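Local coordinates for protein putative D-lactate dehydrogenase (Chlamydomonas reinhardtii, PDB 4ZGS) that acts as the chloroplast pyruvate reductase of this green alga, an NAD-binding member of the D-isomer specific 2-hydroxyacid dehydrogenase family that probably forms D-lactate, at residues A[89-92]-A[93-96]; A[42-45]-A[46-50]; A[345-348]-A[349-353]. All coordinates share one frame; numbering follows the deposited sequence.

Contact 1. Residues A[89-92]-A[93-96]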
ATOM      1  N   ARG A  89      23.339  21.475   4.682  1.00 84.02           N
ATOM      2  CA  ARG A  89      23.903  22.595   3.913  1.00 90.78           C
ATOM      3  C   ARG A  89      25.231  23.066   4.462  1.00 90.00           C
ATOM      4  O   ARG A  89      25.315  23.417   5.640  1.00 94.75           O
ATOM      5  CB  ARG A  89      22.991  23.841   3.934  1.00101.14           C
ATOM      6  CG  ARG A  89      21.732  23.912   3.107  1.00109.10           C
ATOM      7  CD  ARG A  89      20.968  25.224   3.336  1.00115.57           C
ATOM      8  NE  ARG A  89      19.638  25.118   2.736  1.00121.02           N
ATOM      9  CZ  ARG A  89      18.656  26.032   2.802  1.00130.69           C
ATOM     10  NH1 ARG A  89      18.801  27.208   3.447  1.00134.67           N
ATOM     11  NH2 ARG A  89      17.488  25.769   2.197  1.00136.35           N
ATOM     12  N   ALA A  90      26.276  23.039   3.635  1.00101.40           N
ATOM     13  CA  ALA A  90      27.317  24.044   3.764  1.00101.77           C
ATOM     14  C   ALA A  90      27.449  24.717   2.407  1.00102.83           C
ATOM     15  O   ALA A  90      28.235  24.283   1.575  1.00105.20           O
ATOM     16  CB  ALA A  90      28.643  23.437   4.202  1.00 95.87           C
ATOM     17  N   ASP A  91      26.763  25.835   2.223  1.00100.39           N
ATOM     18  CA  ASP A  91      26.983  26.682   1.063  1.00 95.85           C
ATOM     19  C   ASP A  91      27.834  27.791   1.637  1.00 88.92           C
ATOM     20  O   ASP A  91      28.140  27.744   2.823  1.00 90.80           O
ATOM     21  CB  ASP A  91      25.675  27.155   0.414  1.00 99.33           C
ATOM     22  CG  ASP A  91      24.753  27.889   1.377  1.00104.10           C
ATOM     23  OD1 ASP A  91      25.187  28.253   2.484  1.00105.04           O
ATOM     24  OD2 ASP A  91      23.578  28.118   1.010  1.00109.68           O
ATOM     25  N   ALA A  92      28.172  28.809   0.863  1.00 84.69           N
ATOM     26  CA  ALA A  92      29.120  29.792   1.364  1.00 87.79           C
ATOM     27  C   ALA A  92      28.660  30.475   2.660  1.00 93.31           C
ATOM     28  O   ALA A  92      29.488  30.871   3.480  1.00 90.69           O
ATOM     29  CB  ALA A  92      29.404  30.822   0.296  1.00 88.38           C
ATOM     30  N   SER A  93      27.349  30.584   2.862  1.00104.46           N
ATOM     31  CA  SER A  93      26.822  31.320   4.019  1.00112.63           C
ATOM     32  C   SER A  93      26.845  30.544   5.354  1.00120.58           C
ATOM     33  O   SER A  93      27.120  31.143   6.397  1.00121.28           O
ATOM     34  CB  SER A  93      25.392  31.807   3.738  1.00111.07           C
ATOM     35  OG  SER A  93      24.483  30.732   3.606  1.00107.59           O
ATOM     36  N   VAL A  94      26.574  29.236   5.346  1.00111.49           N
ATOM     37  CA  VAL A  94      26.551  28.508   6.621  1.00104.21           C
ATOM     38  C   VAL A  94      27.967  28.195   7.116  1.00 94.98           C
ATOM     39  O   VAL A  94      28.178  28.039   8.323  1.00 92.14           O
ATOM     40  CB  VAL A  94      25.748  27.174   6.554  1.00 77.59           C
ATOM     41  CG1 VAL A  94      24.309  27.414   6.123  1.00 87.40           C
ATOM     42  CG2 VAL A  94      26.398  26.192   5.624  1.00 75.38           C
ATOM     43  N   ILE A  95      28.939  28.143   6.202  1.00 88.30           N
ATOM     44  CA  ILE A  95      30.330  27.938   6.598  1.00 82.10           C
ATOM     45  C   ILE A  95      30.751  29.169   7.390  1.00 84.89           C
ATOM     46  O   ILE A  95      31.619  29.105   8.259  1.00 84.33           O
ATOM     47  CB  ILE A  95      31.281  27.691   5.408  1.00 81.85           C
ATOM     48  CG1 ILE A  95      31.155  26.246   4.908  1.00 81.50           C
ATOM     49  CG2 ILE A  95      32.727  27.853   5.849  1.00 79.37           C
ATOM     50  CD1 ILE A  95      30.301  26.053   3.672  1.00 81.21           C
ATOM     51  N   LYS A  96      30.105  30.294   7.107  1.00 88.97           N
ATOM     52  CA  LYS A  96      30.492  31.526   7.759  1.00 90.08           C
ATOM     53  C   LYS A  96      30.066  31.431   9.209  1.00 91.50           C
ATOM     54  O   LYS A  96      30.811  31.809  10.106  1.00 89.12           O
ATOM     55  CB  LYS A  96      29.844  32.742   7.084  1.00 91.90           C
ATOM     56  CG  LYS A  96      30.371  34.084   7.581  1.00 95.64           C
ATOM     57  CD  LYS A  96      29.790  35.268   6.795  1.00 99.59           C
ATOM     58  CE  LYS A  96      30.377  36.593   7.278  1.00 99.79           C
ATOM     59  NZ  LYS A  96      29.871  37.774   6.519  1.00102.04           N
TER
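Asp91 and Ser93 meet at a helix N-cap: Asp91 caps helix 92-101, which follows strand 81-84 in the flavodoxin-like catalytic domain. Its CG sits between the backbone N and the carbonyl carbon (chi1 56°), which folds the carboxylate back over the first turn. There OD1 takes the amides of Ser93 and Val94, both as weak bonds, with N-to-OD1 distances of 3.2 and 3.3 Å. These N-H groups have no earlier turn to serve them, so one carboxylate oxygen replaces the missing carbonyls, and its negative charge would probably be eased by the helix end.

The packed side lies with Ala90, whose CB rests 3.8 Å from Ile95 CG1; the modelled positions of Val94 CG2 and Ile95 CD1 are doubtful. Ala90, Val94 and Ile95 are all buried, and Ile95 also touches Ala120 and Cys121 on helix 118-124. The solvent side is looser. Lys96 runs out fully extended, and the Arg89 guanidinium heads off from the helix start. Between the two sides, Ser93 OG gives its proton to Asp91 OD1 at 2.8 Å, on the syn side of the carboxylate and 32° out of its plane.

Contact 2. Residues A[42-45]-A[46-50]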
ATOM      1  N   THR A  42      20.446  14.014  12.513  1.00 52.86           N
ATOM      2  CA  THR A  42      20.504  12.743  13.205  1.00 45.73           C
ATOM      3  C   THR A  42      19.114  12.172  13.186  1.00 47.93           C
ATOM      4  O   THR A  42      18.297  12.454  14.065  1.00 50.95           O
ATOM      5  CB  THR A  42      20.965  12.900  14.678  1.00 54.82           C
ATOM      6  OG1 THR A  42      22.223  13.583  14.736  1.00 56.73           O
ATOM      7  CG2 THR A  42      21.095  11.556  15.355  1.00 52.48           C
ATOM      8  N   THR A  43      18.909  11.243  12.255  1.00 46.45           N
ATOM      9  CA  THR A  43      17.628  10.571  12.101  1.00 45.03           C
ATOM     10  C   THR A  43      17.802   9.245  12.805  1.00 43.07           C
ATOM     11  O   THR A  43      18.845   9.010  13.413  1.00 49.18           O
ATOM     12  CB  THR A  43      17.219  10.398  10.615  1.00 34.47           C
ATOM     13  OG1 THR A  43      18.325   9.894   9.862  1.00 43.85           O
ATOM     14  CG2 THR A  43      16.836  11.726  10.011  1.00 34.19           C
ATOM     15  N   GLN A  44      16.814   8.369  12.736  1.00 41.18           N
ATOM     16  CA  GLN A  44      16.901   7.156  13.531  1.00 41.37           C
ATOM     17  C   GLN A  44      18.133   6.278  13.195  1.00 41.03           C
ATOM     18  O   GLN A  44      18.683   5.645  14.086  1.00 38.11           O
ATOM     19  CB  GLN A  44      15.639   6.327  13.409  1.00 42.55           C
ATOM     20  CG  GLN A  44      15.547   5.344  14.555  1.00 42.28           C
ATOM     21  CD  GLN A  44      15.708   6.039  15.898  1.00 50.64           C
ATOM     22  OE1 GLN A  44      16.624   5.731  16.658  1.00 57.59           O
ATOM     23  NE2 GLN A  44      14.823   6.988  16.190  1.00 52.52           N
ATOM     24  N   TYR A  45      18.508   6.190  11.920  1.00 37.35           N
ATOM     25  CA  TYR A  45      19.555   5.261  11.510  1.00 41.71           C
ATOM     26  C   TYR A  45      20.939   5.749  11.970  1.00 45.46           C
ATOM     27  O   TYR A  45      21.822   4.941  12.279  1.00 43.45           O
ATOM     28  CB  TYR A  45      19.519   5.028   9.985  1.00 40.24           C
ATOM     29  CG  TYR A  45      20.262   6.046   9.119  1.00 44.14           C
ATOM     30  CD1 TYR A  45      21.586   5.819   8.724  1.00 40.12           C
ATOM     31  CD2 TYR A  45      19.639   7.236   8.690  1.00 46.37           C
ATOM     32  CE1 TYR A  45      22.271   6.732   7.915  1.00 39.61           C
ATOM     33  CE2 TYR A  45      20.318   8.167   7.885  1.00 46.36           C
ATOM     34  CZ  TYR A  45      21.636   7.901   7.498  1.00 46.31           C
ATOM     35  OH  TYR A  45      22.329   8.791   6.700  1.00 42.86           O
ATOM     36  N   VAL A  46      21.083   7.071  12.031  1.00 49.82           N
ATOM     37  CA  VAL A  46      22.294   7.716  12.501  1.00 43.75           C
ATOM     38  C   VAL A  46      22.444   7.511  14.001  1.00 43.31           C
ATOM     39  O   VAL A  46      23.545   7.301  14.494  1.00 40.45           O
ATOM     40  CB  VAL A  46      22.298   9.227  12.178  1.00 42.73           C
ATOM     41  CG1 VAL A  46      23.658   9.845  12.552  1.00 46.28           C
ATOM     42  CG2 VAL A  46      21.961   9.461  10.713  1.00 36.08           C
ATOM     43  N   LYS A  47      21.335   7.586  14.726  1.00 47.06           N
ATOM     44  CA  LYS A  47      21.367   7.267  16.142  1.00 46.11           C
ATOM     45  C   LYS A  47      21.789   5.819  16.294  1.00 44.60           C
ATOM     46  O   LYS A  47      22.577   5.482  17.155  1.00 54.48           O
ATOM     47  CB  LYS A  47      20.021   7.505  16.825  1.00 49.23           C
ATOM     48  CG  LYS A  47      19.579   8.959  16.927  1.00 52.26           C
ATOM     49  CD  LYS A  47      18.143   9.045  17.455  1.00 51.41           C
ATOM     50  CE  LYS A  47      17.657  10.495  17.653  1.00 58.02           C
ATOM     51  NZ  LYS A  47      16.368  10.547  18.453  1.00 59.53           N
ATOM     52  N   ASP A  48      21.214   4.944  15.498  1.00 48.51           N
ATOM     53  CA  ASP A  48      21.533   3.536  15.632  1.00 53.44           C
ATOM     54  C   ASP A  48      23.030   3.217  15.372  1.00 48.87           C
ATOM     55  O   ASP A  48      23.644   2.538  16.167  1.00 46.41           O
ATOM     56  CB  ASP A  48      20.639   2.704  14.711  1.00 51.91           C
ATOM     57  CG  ASP A  48      19.143   2.777  15.096  1.00 64.16           C
ATOM     58  OD1 ASP A  48      18.803   3.109  16.257  1.00 65.65           O
ATOM     59  OD2 ASP A  48      18.297   2.470  14.226  1.00 63.67           O
ATOM     60  N   PHE A  49      23.567   3.627  14.221  1.00 46.13           N
ATOM     61  CA  PHE A  49      24.907   3.226  13.822  1.00 41.71           C
ATOM     62  C   PHE A  49      26.000   4.159  14.393  1.00 49.35           C
ATOM     63  O   PHE A  49      27.116   3.727  14.596  1.00 47.60           O
ATOM     64  CB  PHE A  49      25.017   3.119  12.289  1.00 35.52           C
ATOM     65  CG  PHE A  49      25.556   4.366  11.586  1.00 45.14           C
ATOM     66  CD1 PHE A  49      26.932   4.483  11.267  1.00 49.24           C
ATOM     67  CD2 PHE A  49      24.707   5.411  11.230  1.00 34.65           C
ATOM     68  CE1 PHE A  49      27.441   5.624  10.597  1.00 35.54           C
ATOM     69  CE2 PHE A  49      25.207   6.559  10.562  1.00 33.55           C
ATOM     70  CZ  PHE A  49      26.572   6.657  10.248  1.00 39.73           C
ATOM     71  N   LEU A  50      25.689   5.429  14.640  1.00 46.27           N
ATOM     72  CA  LEU A  50      26.745   6.417  14.882  1.00 52.82           C
ATOM     73  C   LEU A  50      26.892   6.798  16.370  1.00 55.02           C
ATOM     74  O   LEU A  50      27.999   6.738  16.912  1.00 62.02           O
ATOM     75  CB  LEU A  50      26.533   7.678  14.042  1.00 35.23           C
ATOM     76  CG  LEU A  50      27.678   8.700  14.049  1.00 35.93           C
ATOM     77  CD1 LEU A  50      29.121   8.031  13.883  1.00 37.06           C
ATOM     78  CD2 LEU A  50      27.462   9.771  12.988  1.00 36.66           C
TER
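Phe49 N donates to Tyr45 O at 2.9 Å and Asp48 N to Gln44 O at 3.0 Å, two of the backbone bonds that wind the first turns of helix 44-57, the crossover helix of the beta-alpha-beta unit made with strands 36-39 and 60-63. Lys47 N follows with Thr43 O at 3.2 Å, nearly straight at 164°. Thr43 holds the N-cap position without a side-chain capping bond, and the Tyr45 amide instead meets Ser169 OG of the second subunit in a weak hydrogen bond. Lys47 stretches out so that NZ forms a salt bridge with Glu65; on the way its CG passes 3.4 Å from Thr42 CG2, the two side chains crossing at about a right angle.

The packing gathers round Tyr45. With CG between the backbone N and the carbonyl carbon (chi1 85°), the ring swings alongside the helix, and Val46 CG2 lies over one face, 3.6 Å from the ring centroid, in a CH-pi contact. One turn on, the Phe49 ring is nearly parallel to that of Tyr45, the planes 10° apart, but slid so far that centroids stand 5.9 Å apart and the rings barely overlap. The edge of Phe49 meets the Tyr45 carbonyl, CD2 lying 3.1 Å from O.

Chemically, then, the turn is held by its backbone and its side chains divide. Phe49 faces helix 341-359, whereas Tyr45 packs on Phe85, Leu339 and Val172 of the second subunit; exposed Asp48 lies beside the acceptors Gln44 O and OE1 without bonding its carboxylate to either.

Contact 3. Residues A[345-348]-A[349-353]; sequences NNIC and TTTIQ
Ile352 lies against Cys348 one helical turn earlier, and its side chain can be traced atom by atom. CB stands 3.5 Å from Cys348 O. CG1, beside the backbone N and opposite the carbonyl carbon (chi1 -68°), comes to 3.2 Å from the same oxygen, and the extended chain then carries CD1 to Cys348 SG at 3.5 Å. Both residues also touch Pro53 on helix 44-57, so this apolar tip belongs to a helix-helix seam.

The neighbouring threonines turn back to the backbone instead. Thr351 OG1 donates to Ile347 O at 2.7 Å, while Thr351 N reaches that oxygen at 3.1 Å from the opposite face of the carbonyl plane; two bonds thus grip one carbonyl, and the one from OG1 holds the hydroxyl in its rotamer. A valine here would lack the hydroxyl, and Ile347 O would probably be left with the backbone amide alone, gripped from one face. Thr350 OG1 makes a weak hydrogen bond to Asn346 O at 3.0 Å. Asn346 OD1 has its own hydrogen bond to Ser135 OG.

Hydroxyls satisfied by the carbonyl four residues back are a common way of seating threonine in a helix; here they line helix 341-359, the C-terminal helix that, as in relatives of this dehydrogenase family, returns from the NAD-binding domain to pack on the catalytic domain.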
ATOM      1  N   ASN A 345      29.286   0.848   9.399  1.00 55.18           N
ATOM      2  CA  ASN A 345      30.415   0.599  10.286  1.00 60.43           C
ATOM      3  C   ASN A 345      31.708   1.171   9.715  1.00 49.06           C
ATOM      4  O   ASN A 345      32.383   1.905  10.394  1.00 61.48           O
ATOM      5  CB  ASN A 345      30.524  -0.881  10.601  1.00 63.37           C
ATOM      6  CG  ASN A 345      29.432  -1.338  11.552  1.00 68.71           C
ATOM      7  OD1 ASN A 345      28.879  -0.531  12.305  1.00 71.52           O
ATOM      8  ND2 ASN A 345      29.103  -2.626  11.515  1.00 70.11           N
ATOM      9  N   ASN A 346      31.996   0.906   8.451  1.00 38.25           N
ATOM     10  CA  ASN A 346      33.118   1.528   7.773  1.00 45.35           C
ATOM     11  C   ASN A 346      33.033   3.042   7.940  1.00 50.77           C
ATOM     12  O   ASN A 346      34.000   3.708   8.335  1.00 55.71           O
ATOM     13  CB  ASN A 346      33.121   1.187   6.276  1.00 56.02           C
ATOM     14  CG  ASN A 346      33.388  -0.291   5.991  1.00 65.33           C
ATOM     15  OD1 ASN A 346      33.324  -0.726   4.836  1.00 72.03           O
ATOM     16  ND2 ASN A 346      33.670  -1.066   7.031  1.00 65.58           N
ATOM     17  N   ILE A 347      31.846   3.576   7.659  1.00 53.25           N
ATOM     18  CA  ILE A 347      31.583   5.004   7.748  1.00 45.08           C
ATOM     19  C   ILE A 347      31.810   5.546   9.154  1.00 43.56           C
ATOM     20  O   ILE A 347      32.471   6.565   9.309  1.00 47.40           O
ATOM     21  CB  ILE A 347      30.139   5.325   7.312  1.00 43.46           C
ATOM     22  CG1 ILE A 347      29.958   5.086   5.814  1.00 47.40           C
ATOM     23  CG2 ILE A 347      29.772   6.751   7.676  1.00 38.98           C
ATOM     24  CD1 ILE A 347      28.518   5.232   5.343  1.00 49.83           C
ATOM     25  N   CYS A 348      31.283   4.870  10.175  1.00 46.34           N
ATOM     26  CA  CYS A 348      31.466   5.334  11.563  1.00 46.23           C
ATOM     27  C   CYS A 348      32.940   5.303  11.958  1.00 48.99           C
ATOM     28  O   CYS A 348      33.479   6.317  12.432  1.00 54.93           O
ATOM     29  CB  CYS A 348      30.654   4.502  12.566  1.00 39.71           C
ATOM     30  SG  CYS A 348      30.877   4.854  14.297  1.00130.16           S
ATOM     31  N   THR A 349      33.585   4.152  11.769  1.00 47.77           N
ATOM     32  CA  THR A 349      34.954   4.001  12.234  1.00 52.06           C
ATOM     33  C   THR A 349      35.920   4.896  11.443  1.00 48.13           C
ATOM     34  O   THR A 349      36.809   5.492  12.025  1.00 46.99           O
ATOM     35  CB  THR A 349      35.410   2.570  12.137  1.00 56.43           C
ATOM     36  OG1 THR A 349      35.749   2.290  10.790  1.00 67.22           O
ATOM     37  CG2 THR A 349      34.330   1.655  12.585  1.00 40.67           C
ATOM     38  N   THR A 350      35.685   5.071  10.144  1.00 44.10           N
ATOM     39  CA  THR A 350      36.514   5.970   9.357  1.00 41.74           C
ATOM     40  C   THR A 350      36.362   7.427   9.760  1.00 49.75           C
ATOM     41  O   THR A 350      37.351   8.173   9.762  1.00 50.86           O
ATOM     42  CB  THR A 350      36.198   5.876   7.852  1.00 45.92           C
ATOM     43  OG1 THR A 350      36.672   4.625   7.328  1.00 50.90           O
ATOM     44  CG2 THR A 350      36.891   7.015   7.088  1.00 42.22           C
ATOM     45  N   THR A 351      35.137   7.804  10.135  1.00 46.41           N
ATOM     46  CA  THR A 351      34.783   9.162  10.544  1.00 39.75           C
ATOM     47  C   THR A 351      35.378   9.478  11.899  1.00 49.89           C
ATOM     48  O   THR A 351      35.787  10.610  12.149  1.00 53.93           O
ATOM     49  CB  THR A 351      33.242   9.341  10.612  1.00 42.71           C
ATOM     50  OG1 THR A 351      32.701   9.286   9.291  1.00 48.39           O
ATOM     51  CG2 THR A 351      32.820  10.679  11.255  1.00 43.96           C
ATOM     52  N   ILE A 352      35.407   8.480  12.784  1.00 50.75           N
ATOM     53  CA  ILE A 352      35.913   8.671  14.142  1.00 45.84           C
ATOM     54  C   ILE A 352      37.449   8.764  14.055  1.00 46.39           C
ATOM     55  O   ILE A 352      38.064   9.646  14.666  1.00 48.72           O
ATOM     56  CB  ILE A 352      35.461   7.524  15.077  1.00 42.83           C
ATOM     57  CG1 ILE A 352      33.955   7.563  15.323  1.00 52.47           C
ATOM     58  CG2 ILE A 352      36.184   7.561  16.390  1.00 46.86           C
ATOM     59  CD1 ILE A 352      33.424   6.421  16.177  1.00 40.58           C
ATOM     60  N   GLN A 353      38.038   7.903  13.225  1.00 49.18           N
ATOM     61  CA  GLN A 353      39.474   7.912  12.924  1.00 59.91           C
ATOM     62  C   GLN A 353      39.853   9.217  12.199  1.00 60.99           C
ATOM     63  O   GLN A 353      40.914   9.776  12.437  1.00 67.30           O
ATOM     64  CB  GLN A 353      39.844   6.683  12.082  1.00 66.62           C
ATOM     65  CG  GLN A 353      41.322   6.551  11.702  1.00 78.50           C
ATOM     66  CD  GLN A 353      42.266   6.187  12.861  1.00 88.96           C
ATOM     67  OE1 GLN A 353      42.096   5.163  13.534  1.00 93.62           O
ATOM     68  NE2 GLN A 353      43.281   7.022  13.075  1.00 91.08           N
TER

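Overall arrangement
Along the chain, contact 2 comes first, then contact 1, and contact 3 near the end. The first two lie at the starts of helices 44-57 and 92-101, each following a strand of the same five-stranded parallel sheet, 36-39 and 81-84; their centres are 24 Å apart and they do not touch. Contact 3, on helix 341-359, arrives after the six-stranded NAD-binding sheet; its centre is also 24 Å from that of contact 1, without touch, yet about 13 Å from that of contact 2, and Leu50 CD1 packs on Cys348 SG at 3.7 Å. Early and late parts of the chain thus meet in the catalytic domain, the late one having passed through the NAD-binding domain.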